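Local coordinates for succinylglutamate desuccinylase/aspartoacylase (Shewanella frigidimarina, PDB 3LWU), which binds a zinc ion and is probably a hydrolase acting on ester bonds, a member of the succinylglutamate desuccinylase/aspartoacylase family, at residues A[318-323]-A[339-344]; A[359-364]-A[379-384]; A[213-218]-A[296-301]. All blocks are in the same frame, centred on the assembly; numbering follows the deposited sequence.

Contact 1 (A[318-323]-A[339-344]); sequences AGLIEY and NILRID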
loop_
_atom_site.group_PDB
_atom_site.type_symbol
_atom_site.label_atom_id
_atom_site.label_comp_id
_atom_site.label_asym_id
_atom_site.label_seq_id
_atom_site.Cartn_x
_atom_site.Cartn_y
_atom_site.Cartn_z
ATOM N N ALA A 318 -20.491 -8.977 -3.288
ATOM C CA ALA A 318 -19.584 -7.998 -3.782
ATOM C C ALA A 318 -20.325 -7.142 -4.823
ATOM O O ALA A 318 -21.290 -7.618 -5.442
ATOM C CB ALA A 318 -18.329 -8.712 -4.447
ATOM N N GLY A 319 -19.850 -5.918 -5.044
ATOM C CA GLY A 319 -20.278 -5.150 -6.203
ATOM C C GLY A 319 -19.932 -3.675 -6.101
ATOM O O GLY A 319 -19.071 -3.281 -5.329
ATOM N N LEU A 320 -20.589 -2.862 -6.911
ATOM C CA LEU A 320 -20.455 -1.420 -6.846
ATOM C C LEU A 320 -21.660 -0.865 -6.094
ATOM O O LEU A 320 -22.783 -1.313 -6.306
ATOM C CB LEU A 320 -20.373 -0.859 -8.256
ATOM C CG LEU A 320 -19.206 -1.377 -9.070
ATOM C CD1 LEU A 320 -19.158 -0.739 -10.501
ATOM C CD2 LEU A 320 -17.913 -1.125 -8.285
ATOM N N ILE A 321 -21.406 0.091 -5.200
ATOM C CA ILE A 321 -22.347 0.523 -4.224
ATOM C C ILE A 321 -22.775 1.986 -4.328
ATOM O O ILE A 321 -21.938 2.905 -4.351
ATOM C CB ILE A 321 -21.778 0.325 -2.816
ATOM C CG1 ILE A 321 -21.363 -1.132 -2.622
ATOM C CG2 ILE A 321 -22.855 0.708 -1.739
ATOM C CD1 ILE A 321 -22.544 -2.089 -2.665
ATOM N N GLU A 322 -24.099 2.162 -4.372
ATOM C CA GLU A 322 -24.703 3.463 -4.154
ATOM C C GLU A 322 -25.289 3.526 -2.739
ATOM O O GLU A 322 -26.095 2.691 -2.331
ATOM C CB GLU A 322 -25.772 3.811 -5.206
ATOM C CG GLU A 322 -26.267 5.269 -5.056
ATOM C CD GLU A 322 -27.005 5.809 -6.273
ATOM O OE1 GLU A 322 -26.933 5.210 -7.362
ATOM O OE2 GLU A 322 -27.667 6.848 -6.125
ATOM N N TYR A 323 -24.823 4.517 -1.980
ATOM C CA TYR A 323 -25.190 4.688 -0.580
ATOM C C TYR A 323 -26.444 5.541 -0.540
ATOM O O TYR A 323 -26.356 6.729 -0.697
ATOM C CB TYR A 323 -24.022 5.315 0.224
ATOM C CG TYR A 323 -22.820 4.380 0.258
ATOM C CD1 TYR A 323 -22.757 3.331 1.149
ATOM C CD2 TYR A 323 -21.773 4.526 -0.646
ATOM C CE1 TYR A 323 -21.690 2.452 1.157
ATOM C CE2 TYR A 323 -20.727 3.658 -0.656
ATOM C CZ TYR A 323 -20.683 2.619 0.240
ATOM O OH TYR A 323 -19.629 1.730 0.202
ATOM N N ASN A 339 -27.995 0.438 -2.856
ATOM C CA ASN A 339 -28.218 -0.335 -4.063
ATOM C C ASN A 339 -26.888 -0.941 -4.489
ATOM O O ASN A 339 -25.865 -0.285 -4.454
ATOM C CB ASN A 339 -28.817 0.541 -5.158
ATOM C CG ASN A 339 -30.138 1.194 -4.722
ATOM O OD1 ASN A 339 -30.984 0.530 -4.169
ATOM N ND2 ASN A 339 -30.303 2.479 -4.980
ATOM N N ILE A 340 -26.899 -2.203 -4.877
ATOM C CA ILE A 340 -25.715 -2.844 -5.426
ATOM C C ILE A 340 -25.868 -2.990 -6.926
ATOM O O ILE A 340 -26.841 -3.563 -7.403
ATOM C CB ILE A 340 -25.527 -4.240 -4.817
ATOM C CG1 ILE A 340 -25.561 -4.164 -3.282
ATOM C CG2 ILE A 340 -24.222 -4.860 -5.303
ATOM C CD1 ILE A 340 -25.315 -5.526 -2.593
ATOM N N LEU A 341 -24.898 -2.459 -7.652
ATOM C CA LEU A 341 -24.815 -2.588 -9.092
ATOM C C LEU A 341 -23.832 -3.711 -9.412
ATOM O O LEU A 341 -22.693 -3.702 -8.936
ATOM C CB LEU A 341 -24.330 -1.273 -9.712
ATOM C CG LEU A 341 -24.002 -1.252 -11.228
ATOM C CD1 LEU A 341 -25.257 -1.525 -12.013
ATOM C CD2 LEU A 341 -23.344 0.097 -11.676
ATOM N N ARG A 342 -24.277 -4.652 -10.229
ATOM C CA ARG A 342 -23.423 -5.717 -10.742
ATOM C C ARG A 342 -23.497 -5.743 -12.273
ATOM O O ARG A 342 -24.271 -6.508 -12.888
ATOM C CB ARG A 342 -23.827 -7.063 -10.122
ATOM C CG ARG A 342 -23.433 -7.217 -8.628
ATOM C CD ARG A 342 -21.912 -7.352 -8.503
ATOM N NE ARG A 342 -21.523 -8.603 -9.147
ATOM C CZ ARG A 342 -21.513 -9.793 -8.546
ATOM N NH1 ARG A 342 -21.739 -9.892 -7.254
ATOM N NH2 ARG A 342 -21.230 -10.875 -9.245
ATOM N N ILE A 343 -22.662 -4.911 -12.880
ATOM C CA ILE A 343 -22.678 -4.724 -14.315
ATOM C C ILE A 343 -22.152 -5.943 -15.075
ATOM O O ILE A 343 -22.390 -6.097 -16.294
ATOM C CB ILE A 343 -21.957 -3.432 -14.709
ATOM C CG1 ILE A 343 -22.324 -3.015 -16.155
ATOM C CG2 ILE A 343 -20.441 -3.562 -14.524
ATOM C CD1 ILE A 343 -23.768 -2.848 -16.419
ATOM N N ASP A 344 -21.518 -6.847 -14.331
ATOM C CA ASP A 344 -21.121 -8.152 -14.856
ATOM C C ASP A 344 -22.274 -9.111 -15.039
ATOM O O ASP A 344 -22.115 -10.165 -15.666
ATOM C CB ASP A 344 -20.053 -8.785 -13.945
ATOM C CG ASP A 344 -20.522 -8.953 -12.512
ATOM O OD1 ASP A 344 -20.817 -7.942 -11.802
ATOM O OD2 ASP A 344 -20.559 -10.108 -12.081
#
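Leu320 and Glu322 face Leu341 and Asn339 as antiparallel hydrogen-bonded pairs, with Ile321 and Ile340 as the non-hydrogen-bonded pair between them; the strand axes come within 4.6 Å at an angle of 147°. Leu320 N to Leu341 O (3.0 Å) and Leu341 N to Leu320 O (2.8 Å) close one ring, and Glu322 and Asn339 close the next, all four bonds lying in their carbonyl planes. On one face, Ile321 and Ile340 lie side by side and point the same way, and Ile321 CD1 rests on Ile340 CG1 at 3.7 Å. The other face carries Leu320, Leu341, Glu322 and Asn339; there Leu320 and Leu341 meet through their CB atoms. Past the last pair, the chain of Arg342 bends at chi2 and chi3 (-70° and -65°), bringing CD to 3.6 Å from Gly319 CA. A side chain at Gly319 would collide with Arg342 CD and Ile340 CG2. The same bend delivers Arg342 NH1 to Ala318 O at 2.9 Å, above the carbonyl plane and tilted from the guanidinium plane. Arg342 NE and NH2 grip Asp344 side-on, one nitrogen to each carboxylate oxygen, both oxygens using syn lone pairs close to the guanidinium plane. Glu32 of the third subunit forms a salt bridge with Arg342 NH1. Two carboxylates and a carbonyl thus share one buried guanidinium, whose single positive charge probably offsets part of the negative charge of Asp344 and Glu32 while tying the strand ends to a subunit interface.

Contact 2 (A[359-364]-A[379-384]); sequences MDCVPI and YKVMTN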
loop_
_atom_site.group_PDB
_atom_site.type_symbol
_atom_site.label_atom_id
_atom_site.label_comp_id
_atom_site.label_asym_id
_atom_site.label_seq_id
_atom_site.Cartn_x
_atom_site.Cartn_y
_atom_site.Cartn_z
HETATM N N MSE A 359 -35.196 -3.852 10.636
HETATM C CA MSE A 359 -35.615 -3.005 11.765
HETATM C C MSE A 359 -35.317 -1.522 11.466
HETATM O O MSE A 359 -34.489 -1.202 10.587
HETATM C CB MSE A 359 -34.891 -3.455 13.040
HETATM C CG MSE A 359 -33.432 -2.948 13.190
HETATM SE SE MSE A 359 -32.167 -3.759 11.952
HETATM C CE MSE A 359 -32.238 -5.503 12.916
ATOM N N ASP A 360 -35.976 -0.628 12.187
ATOM C CA ASP A 360 -35.657 0.793 12.090
ATOM C C ASP A 360 -34.260 1.042 12.634
ATOM O O ASP A 360 -33.827 0.411 13.589
ATOM C CB ASP A 360 -36.634 1.670 12.884
ATOM C CG ASP A 360 -38.050 1.560 12.393
ATOM O OD1 ASP A 360 -38.282 1.068 11.261
ATOM O OD2 ASP A 360 -38.946 1.938 13.174
ATOM N N CYS A 361 -33.549 1.974 12.030
ATOM C CA CYS A 361 -32.223 2.302 12.522
ATOM C C CYS A 361 -31.905 3.740 12.247
ATOM O O CYS A 361 -32.656 4.408 11.554
ATOM C CB CYS A 361 -31.190 1.381 11.883
ATOM S SG CYS A 361 -30.823 1.669 10.139
ATOM N N VAL A 362 -30.797 4.216 12.819
ATOM C CA VAL A 362 -30.159 5.466 12.395
ATOM C C VAL A 362 -28.785 5.106 11.853
ATOM O O VAL A 362 -27.875 4.775 12.623
ATOM C CB VAL A 362 -30.071 6.480 13.572
ATOM C CG1 VAL A 362 -29.338 7.737 13.172
ATOM C CG2 VAL A 362 -31.483 6.815 14.111
ATOM N N PRO A 363 -28.609 5.151 10.516
ATOM C CA PRO A 363 -27.300 4.911 9.993
ATOM C C PRO A 363 -26.321 6.008 10.421
ATOM O O PRO A 363 -26.652 7.213 10.320
ATOM C CB PRO A 363 -27.514 4.931 8.463
ATOM C CG PRO A 363 -28.933 4.679 8.270
ATOM C CD PRO A 363 -29.579 5.351 9.434
ATOM N N ILE A 364 -25.136 5.604 10.904
ATOM C CA ILE A 364 -24.176 6.580 11.444
ATOM C C ILE A 364 -23.054 6.893 10.474
ATOM O O ILE A 364 -22.670 8.047 10.333
ATOM C CB ILE A 364 -23.617 6.124 12.810
ATOM C CG1 ILE A 364 -24.724 6.195 13.849
ATOM C CG2 ILE A 364 -22.419 6.976 13.256
ATOM C CD1 ILE A 364 -25.352 7.624 13.967
ATOM N N TYR A 379 -22.119 -0.165 6.290
ATOM C CA TYR A 379 -22.555 0.818 7.260
ATOM C C TYR A 379 -22.387 0.328 8.695
ATOM O O TYR A 379 -22.393 -0.883 8.988
ATOM C CB TYR A 379 -24.057 1.128 7.134
ATOM C CG TYR A 379 -24.511 2.135 6.095
ATOM C CD1 TYR A 379 -24.739 1.745 4.765
ATOM C CD2 TYR A 379 -24.843 3.453 6.456
ATOM C CE1 TYR A 379 -25.198 2.651 3.819
ATOM C CE2 TYR A 379 -25.292 4.378 5.496
ATOM C CZ TYR A 379 -25.475 3.964 4.177
ATOM O OH TYR A 379 -25.962 4.827 3.206
ATOM N N LYS A 380 -22.345 1.293 9.604
ATOM C CA LYS A 380 -22.684 1.044 11.005
ATOM C C LYS A 380 -23.946 1.822 11.320
ATOM O O LYS A 380 -24.050 3.009 10.958
ATOM C CB LYS A 380 -21.572 1.466 11.935
ATOM C CG LYS A 380 -20.285 0.657 11.851
ATOM C CD LYS A 380 -19.732 0.679 13.233
ATOM C CE LYS A 380 -18.265 0.569 13.389
ATOM N NZ LYS A 380 -18.135 0.717 14.891
ATOM N N VAL A 381 -24.901 1.156 11.963
ATOM C CA VAL A 381 -26.185 1.729 12.228
ATOM C C VAL A 381 -26.562 1.523 13.716
ATOM O O VAL A 381 -26.224 0.508 14.323
ATOM C CB VAL A 381 -27.272 1.112 11.315
ATOM C CG1 VAL A 381 -26.870 1.209 9.807
ATOM C CG2 VAL A 381 -27.586 -0.329 11.740
HETATM N N MSE A 382 -27.233 2.506 14.291
HETATM C CA MSE A 382 -27.726 2.396 15.645
HETATM C C MSE A 382 -29.143 1.842 15.585
HETATM O O MSE A 382 -29.945 2.232 14.714
HETATM C CB MSE A 382 -27.768 3.759 16.331
HETATM C CG MSE A 382 -26.448 4.410 16.545
HETATM SE SE MSE A 382 -26.782 6.086 17.441
HETATM C CE MSE A 382 -24.999 6.496 18.022
ATOM N N THR A 383 -29.445 0.955 16.515
ATOM C CA THR A 383 -30.791 0.415 16.656
ATOM C C THR A 383 -31.250 0.690 18.103
ATOM O O THR A 383 -30.440 1.018 18.963
ATOM C CB THR A 383 -30.822 -1.121 16.338
ATOM O OG1 THR A 383 -29.980 -1.816 17.259
ATOM C CG2 THR A 383 -30.303 -1.403 14.932
ATOM N N ASN A 384 -32.548 0.563 18.361
ATOM C CA ASN A 384 -33.087 0.823 19.694
ATOM C C ASN A 384 -32.622 2.198 20.214
ATOM O O ASN A 384 -32.124 2.325 21.335
ATOM C CB ASN A 384 -32.708 -0.324 20.640
ATOM C CG ASN A 384 -33.344 -1.649 20.215
ATOM O OD1 ASN A 384 -34.483 -1.677 19.781
ATOM N ND2 ASN A 384 -32.614 -2.730 20.334
HETATM O O HOH W 1 -34.156 -0.111 16.130
#
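Val381 fits against Cys361 and Pro363 on one face of this antiparallel pair: its CB lies 3.8 Å from Cys361 SG, and its CG1 reaches Pro363 CA at 3.7 Å. Cys361 SG is set between its backbone N and carbonyl carbon (chi1 72°), which turns the sulfur toward the valine. Pro363 CB also touches the Tyr379 ring obliquely, 3.7 Å from CD2. Cutting Val381 back to an alanine would remove both methyls and is likely to leave a gap beside Pro363 CA and Cys361 CB. On the other face, Ile364 and Met382, a selenomethionine, pass at a slant, Ile364 CG1 meeting Met382 CG at 3.7 Å. Near the end of the pair, Thr383 CG2 packs on CG of selenomethionine Met359.

The backbone sets this register. Val362 and Met382 exchange two 2.9 Å bonds, Val362 N to Met382 O and Met382 N to Val362 O; in the second the donor stands above the carbonyl plane. Ile364 N adds a bond to Lys380 O, while Pro363, which has no N-H, occupies the non-hydrogen-bonded position opposite Val381. Beyond the strands one water donates to Asp360 O and accepts from Asn384 N. Thr383 OG1 bonds to Asp309 O, and Tyr379 OH to Ala325 O.

Lys380 brings the pair near the metal site, its side chain about 10 Å from the zinc ion and NZ hydrogen-bonded to an unidentified ligand. Strand 362-366 also pairs with strand 196-204, and strand 377-382 with strand 310-314. Tyr310 of strand 310-314 touches Ile364, Lys380 and Met382, whereas Phe166 of the third subunit lies against Val381 and Met359.

Contact 3 (A[213-218]-A[296-301]); sequences FFSIPY and NPASME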
loop_
_atom_site.group_PDB
_atom_site.type_symbol
_atom_site.label_atom_id
_atom_site.label_comp_id
_atom_site.label_asym_id
_atom_site.label_seq_id
_atom_site.Cartn_x
_atom_site.Cartn_y
_atom_site.Cartn_z
ATOM N N PHE A 213 -23.860 18.185 26.743
ATOM C CA PHE A 213 -23.102 19.435 26.643
ATOM C C PHE A 213 -22.379 19.575 25.323
ATOM O O PHE A 213 -22.186 20.693 24.837
ATOM C CB PHE A 213 -22.141 19.568 27.814
ATOM C CG PHE A 213 -22.842 19.751 29.133
ATOM C CD1 PHE A 213 -23.268 21.006 29.527
ATOM C CD2 PHE A 213 -23.137 18.661 29.933
ATOM C CE1 PHE A 213 -23.946 21.192 30.708
ATOM C CE2 PHE A 213 -23.808 18.834 31.128
ATOM C CZ PHE A 213 -24.216 20.108 31.512
ATOM N N PHE A 214 -21.993 18.444 24.739
ATOM C CA PHE A 214 -21.362 18.455 23.451
ATOM C C PHE A 214 -22.408 18.720 22.393
ATOM O O PHE A 214 -23.610 18.616 22.674
ATOM C CB PHE A 214 -20.627 17.142 23.198
ATOM C CG PHE A 214 -19.535 16.868 24.186
ATOM C CD1 PHE A 214 -18.331 17.507 24.084
ATOM C CD2 PHE A 214 -19.728 15.981 25.236
ATOM C CE1 PHE A 214 -17.301 17.258 25.000
ATOM C CE2 PHE A 214 -18.705 15.735 26.152
ATOM C CZ PHE A 214 -17.498 16.361 26.019
ATOM N N SER A 215 -21.963 19.115 21.197
ATOM C CA SER A 215 -22.890 19.451 20.100
ATOM C C SER A 215 -22.977 18.239 19.178
ATOM O O SER A 215 -22.620 18.298 18.012
ATOM C CB SER A 215 -22.394 20.681 19.351
ATOM O OG SER A 215 -22.327 21.813 20.204
ATOM N N ILE A 216 -23.400 17.111 19.743
ATOM C CA ILE A 216 -23.299 15.833 19.059
ATOM C C ILE A 216 -24.649 15.121 19.089
ATOM O O ILE A 216 -25.151 14.774 20.162
ATOM C CB ILE A 216 -22.166 14.969 19.646
ATOM C CG1 ILE A 216 -20.812 15.636 19.352
ATOM C CG2 ILE A 216 -22.160 13.567 18.986
ATOM C CD1 ILE A 216 -19.609 14.933 19.898
ATOM N N PRO A 217 -25.260 14.912 17.910
ATOM C CA PRO A 217 -26.612 14.350 17.927
ATOM C C PRO A 217 -26.707 12.907 18.431
ATOM O O PRO A 217 -27.701 12.562 19.056
ATOM C CB PRO A 217 -27.053 14.442 16.467
ATOM C CG PRO A 217 -26.150 15.460 15.858
ATOM C CD PRO A 217 -24.853 15.287 16.545
ATOM N N TYR A 218 -25.697 12.083 18.192
ATOM C CA TYR A 218 -25.780 10.680 18.539
ATOM C C TYR A 218 -24.640 10.233 19.431
ATOM O O TYR A 218 -23.472 10.376 19.082
ATOM C CB TYR A 218 -25.864 9.798 17.267
ATOM C CG TYR A 218 -27.044 10.133 16.419
ATOM C CD1 TYR A 218 -28.301 9.680 16.766
ATOM C CD2 TYR A 218 -26.927 10.955 15.296
ATOM C CE1 TYR A 218 -29.412 10.013 16.024
ATOM C CE2 TYR A 218 -28.074 11.324 14.557
ATOM C CZ TYR A 218 -29.285 10.841 14.928
ATOM O OH TYR A 218 -30.432 11.145 14.227
ATOM N N ASN A 296 -23.256 28.019 27.254
ATOM C CA ASN A 296 -24.386 27.093 27.164
ATOM C C ASN A 296 -24.216 26.093 26.017
ATOM O O ASN A 296 -23.659 26.430 24.985
ATOM C CB ASN A 296 -25.702 27.844 26.947
ATOM C CG ASN A 296 -26.214 28.526 28.213
ATOM O OD1 ASN A 296 -26.047 28.027 29.339
ATOM N ND2 ASN A 296 -26.886 29.650 28.025
ATOM N N PRO A 297 -24.715 24.861 26.206
ATOM C CA PRO A 297 -24.748 23.854 25.144
ATOM C C PRO A 297 -25.629 24.320 23.985
ATOM O O PRO A 297 -26.512 25.112 24.200
ATOM C CB PRO A 297 -25.373 22.632 25.823
ATOM C CG PRO A 297 -25.942 23.092 27.121
ATOM C CD PRO A 297 -25.288 24.383 27.474
ATOM N N ALA A 298 -25.400 23.835 22.778
ATOM C CA ALA A 298 -26.271 24.156 21.650
ATOM C C ALA A 298 -27.642 23.499 21.838
ATOM O O ALA A 298 -27.756 22.478 22.516
ATOM C CB ALA A 298 -25.631 23.706 20.317
ATOM N N SER A 299 -28.671 24.113 21.255
ATOM C CA SER A 299 -30.021 23.576 21.248
ATOM C C SER A 299 -30.158 22.669 20.074
ATOM O O SER A 299 -30.077 23.134 18.956
ATOM C CB SER A 299 -31.049 24.691 21.083
ATOM O OG SER A 299 -31.207 25.349 22.317
HETATM N N MSE A 300 -30.365 21.383 20.321
HETATM C CA MSE A 300 -30.558 20.421 19.240
HETATM C C MSE A 300 -31.075 19.140 19.819
HETATM O O MSE A 300 -30.854 18.847 20.981
HETATM C CB MSE A 300 -29.239 20.128 18.485
HETATM C CG MSE A 300 -28.093 19.704 19.382
HETATM SE SE MSE A 300 -26.381 19.330 18.441
HETATM C CE MSE A 300 -26.460 17.499 18.613
ATOM N N GLU A 301 -31.702 18.331 18.989
ATOM C CA GLU A 301 -32.140 17.035 19.463
ATOM C C GLU A 301 -30.949 16.098 19.601
ATOM O O GLU A 301 -30.112 16.024 18.696
ATOM C CB GLU A 301 -33.190 16.474 18.523
ATOM C CG GLU A 301 -34.509 17.186 18.689
ATOM C CD GLU A 301 -35.525 16.847 17.599
ATOM O OE1 GLU A 301 -35.140 16.389 16.502
ATOM O OE2 GLU A 301 -36.724 17.062 17.847
HETATM O O HOH W 2 -23.399 21.813 22.585
#
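Two irregular connections meet here, each leading into a strand: Phe213, Ser215 and Pro217 lie in the loop before strand 218-222, and Pro297, Ala298 and Met300 in the loop before strand 303-306. Their end-to-end directions differ by only 27°. At the start, Phe213 and Pro297 lie side by side, pointing the same way; Pro297 CG approaches ring atom CD1 of Phe213 obliquely at 4.2 Å, and Pro297 CB sits 3.9 Å from Phe213 O. Next along, a water bridges the loops. It donates to Phe213 O (2.8 Å), accepts from Ala298 N (2.9 Å) and hydrogen-bonds Ser215 OG (2.6 Å). Ser215 OG stands beside its own backbone N, anti to the carbonyl carbon (chi1 -61°), where it reaches the water and lies against Ala298 CB.

The two loops run into strands 218-222 and 303-306, which pair in parallel, and a backbone hydrogen bond between Pro217 and Phe303 already joins them at that entry. Arg302 NH2 spans both loops as well, bonding Phe214 O and Ala298 O. Selenomethionine Met300 leans toward the other loop; its SE lies 3.6 Å from Ser215 C, though the modelled methyl position, and with it the approach to Pro217, is doubtful. The Phe213 ring is also stacked with that of His287, the last residue of helix 271-287.

How the contacts relate
Along the chain the contacts follow one another in the order 3, 1, 2 without overlap. In space contact 2 is the middle link, its centre about 20 Å from that of contact 3 and about 21 Å from that of contact 1; the centres of contacts 1 and 3 are about 36 Å apart. Tyr218 of contact 3 packs on the strands of contact 2, and Tyr323 CB of contact 1 meets Tyr379 OH of contact 2 at 3.6 Å. Contact 1 belongs to a separate four-stranded antiparallel sheet, remote from the zinc site. The three thus extend from loops entering strands 218-222 and 303-306 to strands near the C-terminus, where contacts 1 and 2 both touch the third subunit.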